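Local coordinates for IPT/TIG domain-containing protein BACOVA_02650 (Bacteroides ovatus, PDB 5E7H) that binds polysaccharide at the cell surface, probably capturing xyloglucan before it is transported into the periplasm for degradation, at residues A[115-120]-A[205-210]; A[193-196]-A[201-204]; A[175-180]-A[250-255]. All coordinates share one frame; numbering follows the deposited sequence.

Interaction 1. Residues A[115-120]-A[205-210]; sequences PYVSNG and GKWMQC. With NA (sodium ion), chain I.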
loop_
_atom_site.group_PDB
_atom_site.type_symbol
_atom_site.label_atom_id
_atom_site.label_comp_id
_atom_site.label_asym_id
_atom_site.label_seq_id
_atom_site.Cartn_x
_atom_site.Cartn_y
_atom_site.Cartn_z
ATOM N N PRO A 115 6.894 1.097 13.386
ATOM C CA PRO A 115 6.809 2.045 12.264
ATOM C C PRO A 115 6.219 3.426 12.629
ATOM O O PRO A 115 5.843 4.170 11.720
ATOM C CB PRO A 115 5.913 1.306 11.289
ATOM C CG PRO A 115 4.938 0.586 12.199
ATOM C CD PRO A 115 5.765 0.143 13.369
ATOM N N TYR A 116 6.180 3.708 13.924
ATOM C CA TYR A 116 5.856 5.020 14.530
ATOM C C TYR A 116 4.377 5.355 14.456
ATOM O O TYR A 116 3.805 5.723 15.494
ATOM C CB TYR A 116 6.701 6.158 13.921
ATOM C CG TYR A 116 8.181 5.917 14.038
ATOM C CD1 TYR A 116 8.810 5.928 15.282
ATOM C CD2 TYR A 116 8.941 5.667 12.911
ATOM C CE1 TYR A 116 10.176 5.696 15.380
ATOM C CE2 TYR A 116 10.296 5.429 13.003
ATOM C CZ TYR A 116 10.900 5.445 14.236
ATOM O OH TYR A 116 12.259 5.206 14.314
ATOM N N VAL A 117 3.769 5.253 13.270
ATOM C CA VAL A 117 2.333 5.398 13.089
ATOM C C VAL A 117 1.787 4.152 12.393
ATOM O O VAL A 117 2.527 3.436 11.711
ATOM C CB VAL A 117 1.979 6.672 12.280
ATOM C CG1 VAL A 117 2.317 7.911 13.101
ATOM C CG2 VAL A 117 2.695 6.719 10.951
ATOM N N SER A 118 0.508 3.864 12.620
ATOM C CA SER A 118 -0.174 2.794 11.899
ATOM C C SER A 118 -1.657 3.050 11.931
ATOM O O SER A 118 -2.167 3.736 12.812
ATOM C CB SER A 118 0.140 1.414 12.498
ATOM O OG SER A 118 -0.415 1.256 13.778
ATOM N N ASN A 119 -2.346 2.481 10.943
ATOM C CA ASN A 119 -3.794 2.445 10.949
ATOM C C ASN A 119 -4.164 1.142 11.652
ATOM O O ASN A 119 -4.317 0.099 11.011
ATOM C CB ASN A 119 -4.353 2.500 9.524
ATOM C CG ASN A 119 -4.356 3.908 8.919
ATOM O OD1 ASN A 119 -3.824 4.877 9.476
ATOM N ND2 ASN A 119 -5.011 4.024 7.764
ATOM N N GLY A 120 -4.228 1.182 12.977
ATOM C CA GLY A 120 -4.476 -0.018 13.752
ATOM C C GLY A 120 -3.352 -1.021 13.647
ATOM O O GLY A 120 -2.181 -0.671 13.670
ATOM N N GLY A 205 12.377 4.134 6.742
ATOM C CA GLY A 205 12.056 4.971 7.880
ATOM C C GLY A 205 10.732 5.670 7.763
ATOM O O GLY A 205 10.446 6.570 8.572
ATOM N N LYS A 206 9.950 5.299 6.755
ATOM C CA LYS A 206 8.626 5.865 6.549
ATOM C C LYS A 206 7.790 4.889 5.759
ATOM O O LYS A 206 8.325 3.973 5.133
ATOM C CB LYS A 206 8.720 7.205 5.816
ATOM C CG LYS A 206 9.309 7.114 4.423
ATOM C CD LYS A 206 9.534 8.508 3.847
ATOM C CE LYS A 206 10.225 8.456 2.512
ATOM N NZ LYS A 206 10.401 9.824 1.941
ATOM N N TRP A 207 6.473 5.045 5.824
ATOM C CA TRP A 207 5.579 4.220 5.039
ATOM C C TRP A 207 5.629 4.572 3.559
ATOM O O TRP A 207 5.795 5.747 3.189
ATOM C CB TRP A 207 4.152 4.370 5.530
ATOM C CG TRP A 207 3.849 3.706 6.852
ATOM C CD1 TRP A 207 3.833 4.303 8.078
ATOM C CD2 TRP A 207 3.487 2.334 7.070
ATOM N NE1 TRP A 207 3.503 3.388 9.044
ATOM C CE2 TRP A 207 3.287 2.172 8.454
ATOM C CE3 TRP A 207 3.334 1.223 6.231
ATOM C CZ2 TRP A 207 2.924 0.967 9.014
ATOM C CZ3 TRP A 207 2.971 0.004 6.793
ATOM C CH2 TRP A 207 2.767 -0.110 8.176
ATOM N N MET A 208 5.499 3.548 2.721
ATOM C CA MET A 208 5.335 3.736 1.284
ATOM C C MET A 208 4.208 2.857 0.785
ATOM O O MET A 208 3.868 1.832 1.414
ATOM C CB MET A 208 6.623 3.403 0.530
ATOM C CG MET A 208 7.167 2.049 0.830
ATOM S SD MET A 208 8.637 1.678 -0.169
ATOM C CE MET A 208 9.163 0.160 0.621
ATOM N N GLN A 209 3.623 3.263 -0.334
ATOM C CA GLN A 209 2.721 2.395 -1.054
ATOM C C GLN A 209 3.529 1.544 -2.017
ATOM O O GLN A 209 4.330 2.063 -2.794
ATOM C CB GLN A 209 1.680 3.196 -1.813
ATOM C CG GLN A 209 0.791 2.324 -2.693
ATOM C CD GLN A 209 -0.261 3.159 -3.412
ATOM O OE1 GLN A 209 -1.396 3.300 -2.953
ATOM N NE2 GLN A 209 0.141 3.763 -4.505
ATOM N N CYS A 210 3.301 0.238 -1.971
ATOM C CA CYS A 210 3.853 -0.707 -2.926
ATOM C C CYS A 210 2.728 -1.205 -3.823
ATOM O O CYS A 210 1.601 -1.371 -3.358
ATOM C CB CYS A 210 4.490 -1.900 -2.224
ATOM S SG CYS A 210 5.837 -1.464 -1.103
HETATM NA NA NA I . -4.502 -2.216 9.929
HETATM O O HOH W 1 -5.884 -0.556 8.445
#
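The indole of Trp-207 reaches from strand 207-213 of the beta-sandwich in the xyloglucan-binding domain to the loop 115-120, where it meets Pro-115, Val-117 and Ser-118. One hydrogen bond crosses between the segments: NE1 of Trp-207 gives its proton to O of Val-117 at 2.8 Å, with an N-H...O angle of 151°. The oxygen lies at the indole edge, near the ring plane, while NE1 stands well above the plane of the carbonyl group. This bond satisfies the indole N-H and helps to fix how the ring is turned.

The apolar contacts flank the bond. Pro-115, whose preceding peptide bond is cis, runs alongside the indole and lies off the ring plane, bringing CB to 3.8 Å from CZ2 of Trp-207. Val-117 slides past in the opposite direction near the NE1/CD1 edge, its CG2 3.9 Å from CD1 of Trp-207; with CG1 anti to the carbonyl carbon (chi1 -68°), CG2 falls between that carbon and the backbone N. Beyond the two segments, the indole meets Phe-167 of strand 160-168 edge to face and touches Tyr-251.

Farther along the loop the interactions are polar. The hydroxyl of Ser-118 closes a small turn by donating to O of Gly-120, OG to O 2.6 Å, in the carbonyl plane. Next to it the chain joins the sodium site completed by Asn-92, Thr-121 and Asp-253: O of Asn-119 binds the sodium ion at 2.6 Å, and a water binds the same ion, also at 2.6 Å.

Interaction 2. Residues A[193-196]-A[201-204]; sequences VPVS and KTET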
loop_
_atom_site.group_PDB
_atom_site.type_symbol
_atom_site.label_atom_id
_atom_site.label_comp_id
_atom_site.label_asym_id
_atom_site.label_seq_id
_atom_site.Cartn_x
_atom_site.Cartn_y
_atom_site.Cartn_z
ATOM N N VAL A 193 11.497 -7.411 -3.370
ATOM C CA VAL A 193 11.960 -6.435 -2.402
ATOM C C VAL A 193 11.035 -5.208 -2.499
ATOM O O VAL A 193 10.901 -4.654 -3.587
ATOM C CB VAL A 193 13.419 -6.021 -2.661
ATOM C CG1 VAL A 193 13.889 -5.000 -1.640
ATOM C CG2 VAL A 193 14.335 -7.272 -2.653
ATOM N N PRO A 194 10.402 -4.813 -1.385
ATOM C CA PRO A 194 9.480 -3.660 -1.425
ATOM C C PRO A 194 10.095 -2.408 -2.019
ATOM O O PRO A 194 11.191 -2.013 -1.609
ATOM C CB PRO A 194 9.134 -3.450 0.037
ATOM C CG PRO A 194 9.224 -4.832 0.633
ATOM C CD PRO A 194 10.407 -5.448 -0.054
ATOM N N VAL A 195 9.410 -1.830 -3.009
ATOM C CA VAL A 195 9.809 -0.558 -3.609
ATOM C C VAL A 195 8.576 0.325 -3.719
ATOM O O VAL A 195 7.466 -0.139 -3.899
ATOM C CB VAL A 195 10.459 -0.715 -4.996
ATOM C CG1 VAL A 195 11.833 -1.375 -4.882
ATOM C CG2 VAL A 195 9.564 -1.494 -5.943
ATOM N N SER A 196 8.807 1.621 -3.644
ATOM C CA SER A 196 7.715 2.583 -3.672
ATOM C C SER A 196 7.095 2.739 -5.054
ATOM O O SER A 196 7.812 2.891 -6.052
ATOM C CB SER A 196 8.234 3.938 -3.192
ATOM O OG SER A 196 7.301 4.957 -3.502
ATOM N N LYS A 201 11.935 3.545 -5.514
ATOM C CA LYS A 201 13.000 3.141 -4.591
ATOM C C LYS A 201 12.488 2.444 -3.330
ATOM O O LYS A 201 11.333 2.605 -2.944
ATOM C CB LYS A 201 13.830 4.359 -4.174
ATOM C CG LYS A 201 14.671 4.942 -5.312
ATOM C CD LYS A 201 14.162 6.297 -5.771
ATOM C CE LYS A 201 14.831 7.437 -5.020
ATOM N NZ LYS A 201 16.190 7.752 -5.552
ATOM N N THR A 202 13.352 1.669 -2.674
ATOM C CA THR A 202 13.035 1.162 -1.339
ATOM C C THR A 202 13.209 2.288 -0.329
ATOM O O THR A 202 14.314 2.543 0.158
ATOM C CB THR A 202 13.916 -0.046 -0.942
ATOM O OG1 THR A 202 13.754 -1.076 -1.917
ATOM C CG2 THR A 202 13.518 -0.577 0.422
ATOM N N GLU A 203 12.121 2.993 -0.040
ATOM C CA GLU A 203 12.166 4.068 0.944
ATOM C C GLU A 203 12.339 3.436 2.310
ATOM O O GLU A 203 11.843 2.327 2.552
ATOM C CB GLU A 203 10.886 4.919 0.896
ATOM C CG GLU A 203 10.628 5.540 -0.471
ATOM C CD GLU A 203 11.636 6.604 -0.856
ATOM O OE1 GLU A 203 11.841 6.818 -2.076
ATOM O OE2 GLU A 203 12.239 7.221 0.047
ATOM N N THR A 204 13.045 4.125 3.196
ATOM C CA THR A 204 13.238 3.634 4.552
ATOM C C THR A 204 12.803 4.645 5.596
ATOM O O THR A 204 12.832 5.858 5.361
ATOM C CB THR A 204 14.699 3.260 4.816
ATOM O OG1 THR A 204 15.532 4.404 4.618
ATOM C CG2 THR A 204 15.138 2.126 3.870
#
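Val-195 and Thr-202 bring their CA atoms to 4.3 Å of each other where the chain doubles back, and the backbone closes this turn with N of Ser-196 donating to O of Lys-201 at 2.8 Å. The bond is nearly straight (164°), although the N-H comes from above the carbonyl plane. The same oxygen is also approached by CA of Val-195, 3.6 Å away, in a CA-H...O contact.

The side chain of Thr-202 makes the second tie. Its OG1 donates to O of Pro-194 at 2.7 Å, tilted only 18° from the carbonyl plane. With OG1 turned opposite to the carbonyl carbon of its own residue (chi1 -57°), this rotation brings the hydroxyl to the Pro-194 carbonyl, and CG2 also packs against that acceptor oxygen. Two valines hem the hydroxyl in, each crossing the threonine at about a right angle: CG1 of Val-195 is 3.5 Å from OG1 of Thr-202, and CG1 of Val-193 lies a little farther off. A valine in place of Thr-202 would probably leave the Pro-194 carbonyl without this donor and press a methyl against it, weakening the tie between the two segments.

Next along the two segments, CB of Ser-196 rests 4.0 Å from CG of Glu-203. Their polar ends turn to the intervening residues: OG of Ser-196 pairs with N of Phe-198 and N of Thr-199, and OE1 of Glu-203 with OG1 of Thr-199. The serine thus forms an ST turn within an irregular connecting loop of the beta-sandwich, a compact excursion between strands 189-192 and 207-213 pinned by one backbone and one threonine hydrogen bond.

Interaction 3. Residues A[175-180]-A[250-255]; sequences PVFQIA and VYFDNF. With NA (sodium ion), chain I.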
loop_
_atom_site.group_PDB
_atom_site.type_symbol
_atom_site.label_atom_id
_atom_site.label_comp_id
_atom_site.label_asym_id
_atom_site.label_seq_id
_atom_site.Cartn_x
_atom_site.Cartn_y
_atom_site.Cartn_z
ATOM N N PRO A 175 17.540 -10.833 1.978
ATOM C CA PRO A 175 16.151 -11.241 2.208
ATOM C C PRO A 175 15.200 -10.789 1.106
ATOM O O PRO A 175 15.388 -9.716 0.521
ATOM C CB PRO A 175 15.825 -10.590 3.551
ATOM C CG PRO A 175 17.153 -10.537 4.243
ATOM C CD PRO A 175 18.130 -10.202 3.168
ATOM N N VAL A 176 14.218 -11.634 0.818
ATOM C CA VAL A 176 13.170 -11.329 -0.168
ATOM C C VAL A 176 11.827 -11.845 0.307
ATOM O O VAL A 176 11.758 -12.675 1.213
ATOM C CB VAL A 176 13.465 -11.959 -1.548
ATOM C CG1 VAL A 176 14.735 -11.401 -2.150
ATOM C CG2 VAL A 176 13.520 -13.498 -1.450
ATOM N N PHE A 177 10.765 -11.375 -0.345
ATOM C CA PHE A 177 9.406 -11.761 -0.017
ATOM C C PHE A 177 8.734 -12.499 -1.157
ATOM O O PHE A 177 8.985 -12.229 -2.338
ATOM C CB PHE A 177 8.570 -10.532 0.352
ATOM C CG PHE A 177 9.007 -9.881 1.626
ATOM C CD1 PHE A 177 8.478 -10.281 2.848
ATOM C CD2 PHE A 177 9.990 -8.904 1.623
ATOM C CE1 PHE A 177 8.906 -9.708 4.039
ATOM C CE2 PHE A 177 10.411 -8.321 2.819
ATOM C CZ PHE A 177 9.872 -8.733 4.023
ATOM N N GLN A 178 7.890 -13.445 -0.770
ATOM C CA GLN A 178 6.957 -14.121 -1.669
ATOM C C GLN A 178 5.551 -13.695 -1.287
ATOM O O GLN A 178 5.206 -13.676 -0.111
ATOM C CB GLN A 178 7.108 -15.647 -1.568
ATOM C CG GLN A 178 6.060 -16.423 -2.364
ATOM C CD GLN A 178 6.096 -17.897 -2.137
ATOM O OE1 GLN A 178 6.762 -18.416 -1.235
ATOM N NE2 GLN A 178 5.361 -18.597 -2.969
ATOM N N ILE A 179 4.729 -13.352 -2.278
ATOM C CA ILE A 179 3.298 -13.122 -2.056
ATOM C C ILE A 179 2.536 -14.134 -2.923
ATOM O O ILE A 179 2.746 -14.210 -4.147
ATOM C CB ILE A 179 2.870 -11.691 -2.401
ATOM C CG1 ILE A 179 3.658 -10.685 -1.545
ATOM C CG2 ILE A 179 1.368 -11.537 -2.175
ATOM C CD1 ILE A 179 3.357 -9.193 -1.852
ATOM N N ALA A 180 1.683 -14.926 -2.281
ATOM C CA ALA A 180 0.929 -15.984 -2.956
ATOM C C ALA A 180 -0.543 -15.824 -2.613
ATOM O O ALA A 180 -0.882 -15.349 -1.529
ATOM C CB ALA A 180 1.417 -17.344 -2.542
ATOM N N VAL A 250 10.322 -5.030 8.789
ATOM C CA VAL A 250 9.406 -4.656 7.707
ATOM C C VAL A 250 7.982 -4.819 8.193
ATOM O O VAL A 250 7.642 -5.843 8.796
ATOM C CB VAL A 250 9.634 -5.511 6.452
ATOM C CG1 VAL A 250 8.727 -5.067 5.305
ATOM C CG2 VAL A 250 11.106 -5.446 6.033
ATOM N N TYR A 251 7.145 -3.812 7.945
ATOM C CA TYR A 251 5.729 -3.865 8.325
ATOM C C TYR A 251 4.859 -3.717 7.094
ATOM O O TYR A 251 5.254 -3.049 6.136
ATOM C CB TYR A 251 5.367 -2.759 9.348
ATOM C CG TYR A 251 6.222 -2.850 10.598
ATOM C CD1 TYR A 251 5.897 -3.726 11.621
ATOM C CD2 TYR A 251 7.403 -2.132 10.703
ATOM C CE1 TYR A 251 6.706 -3.859 12.730
ATOM C CE2 TYR A 251 8.216 -2.251 11.814
ATOM C CZ TYR A 251 7.865 -3.129 12.822
ATOM O OH TYR A 251 8.655 -3.297 13.940
ATOM N N PHE A 252 3.689 -4.354 7.138
ATOM C CA PHE A 252 2.708 -4.334 6.041
ATOM C C PHE A 252 1.310 -4.030 6.551
ATOM O O PHE A 252 0.935 -4.466 7.637
ATOM C CB PHE A 252 2.626 -5.694 5.322
ATOM C CG PHE A 252 3.919 -6.222 4.759
ATOM C CD1 PHE A 252 4.832 -6.899 5.555
ATOM C CD2 PHE A 252 4.197 -6.086 3.417
ATOM C CE1 PHE A 252 6.010 -7.392 5.007
ATOM C CE2 PHE A 252 5.368 -6.593 2.880
ATOM C CZ PHE A 252 6.262 -7.251 3.686
ATOM N N ASP A 253 0.508 -3.325 5.754
ATOM C CA ASP A 253 -0.910 -3.152 6.101
ATOM C C ASP A 253 -1.741 -2.859 4.860
ATOM O O ASP A 253 -1.223 -2.483 3.806
ATOM C CB ASP A 253 -1.074 -2.021 7.119
ATOM C CG ASP A 253 -2.305 -2.148 7.983
ATOM O OD1 ASP A 253 -3.122 -3.071 7.841
ATOM O OD2 ASP A 253 -2.466 -1.270 8.867
ATOM N N ASN A 254 -3.047 -3.037 5.011
ATOM C CA ASN A 254 -4.052 -2.582 4.033
ATOM C C ASN A 254 -3.797 -3.105 2.629
ATOM O O ASN A 254 -3.793 -2.371 1.637
ATOM C CB ASN A 254 -4.149 -1.060 4.035
ATOM C CG ASN A 254 -4.902 -0.563 5.231
ATOM O OD1 ASN A 254 -5.885 -1.179 5.661
ATOM N ND2 ASN A 254 -4.456 0.547 5.785
ATOM N N PHE A 255 -3.620 -4.412 2.534
ATOM C CA PHE A 255 -3.604 -5.045 1.232
ATOM C C PHE A 255 -4.940 -4.784 0.555
ATOM O O PHE A 255 -5.995 -4.903 1.190
ATOM C CB PHE A 255 -3.361 -6.561 1.342
ATOM C CG PHE A 255 -1.996 -6.927 1.870
ATOM C CD1 PHE A 255 -0.938 -7.148 0.997
ATOM C CD2 PHE A 255 -1.774 -7.054 3.244
ATOM C CE1 PHE A 255 0.327 -7.476 1.485
ATOM C CE2 PHE A 255 -0.507 -7.373 3.734
ATOM C CZ PHE A 255 0.534 -7.580 2.848
HETATM NA NA NA I . -4.502 -2.216 9.929
HETATM O O HOH W 1 -5.884 -0.556 8.445
#
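The rings of Phe-177 and Phe-252 make a T-shaped stack, with one face of Phe-177 taking the edge of Phe-252. The planes stand at 75° and the centroids are 5.2 Å apart. CZ of Phe-252 does the touching, offset toward the rim of the Phe-177 ring so that its closest approach is 3.6 Å, to CE1. The two side chains come from opposite directions; CG of Phe-252 is anti to its own carbonyl carbon (chi1 -56°), and the ring extends across the interior between the strands. Val-250 meets the Phe-177 ring obliquely: CB and both methyls come to about 4.0 Å from CZ of Phe-177. No hydrogen bond joins the two segments; the contact is buried and wholly apolar.

The other side of strand 246-259 is different in character. Asp-253, next in sequence to Phe-252, takes no part in the ring contact; its carboxylate grips the sodium ion with both oxygens, OD1 at 2.6 Å and OD2 at 2.5 Å. N of Asn-254 donates to OD1 of Asp-253 at 2.8 Å, meeting it from above the carboxylate plane, and so helps to fix the group that holds the metal. Asn-254 adopts a left-handed backbone conformation, after which Phe-255 again points toward strand 176-181.

Within the beta-sandwich the pair spans the core from sheet to sheet. Strand 176-181 lies between 233-240 and 189-192 in one sheet, and Phe-177 also touches Ala-238 there; strand 246-259 belongs to the other sheet, where Phe-252 packs on Leu-123 of 121-126 and Val-250 on Cys-166 of 160-168.

All three contacts lie in the xyloglucan-binding domain, in a fragment that is the C-terminal part of the protein and also carries an IPT/TIG domain. Interaction 3 is the core one, apolar and buried, joining the two sheets of the sandwich; interaction 1 (loop to strand) and interaction 2 (loop to loop) are partly buried, with hydrogen bonds to backbone carbonyls doing much of the work. Interactions 1 and 3 reach the same sheet, through strands 207-213 and 246-259, and share the sodium site: O of Asn-119 and OD2 of Asp-253 bind one ion. Met-208 packs on Pro-194, Ser-196 and Glu-203 of interaction 2, and Pro-194 touches Phe-177, bridging the other two.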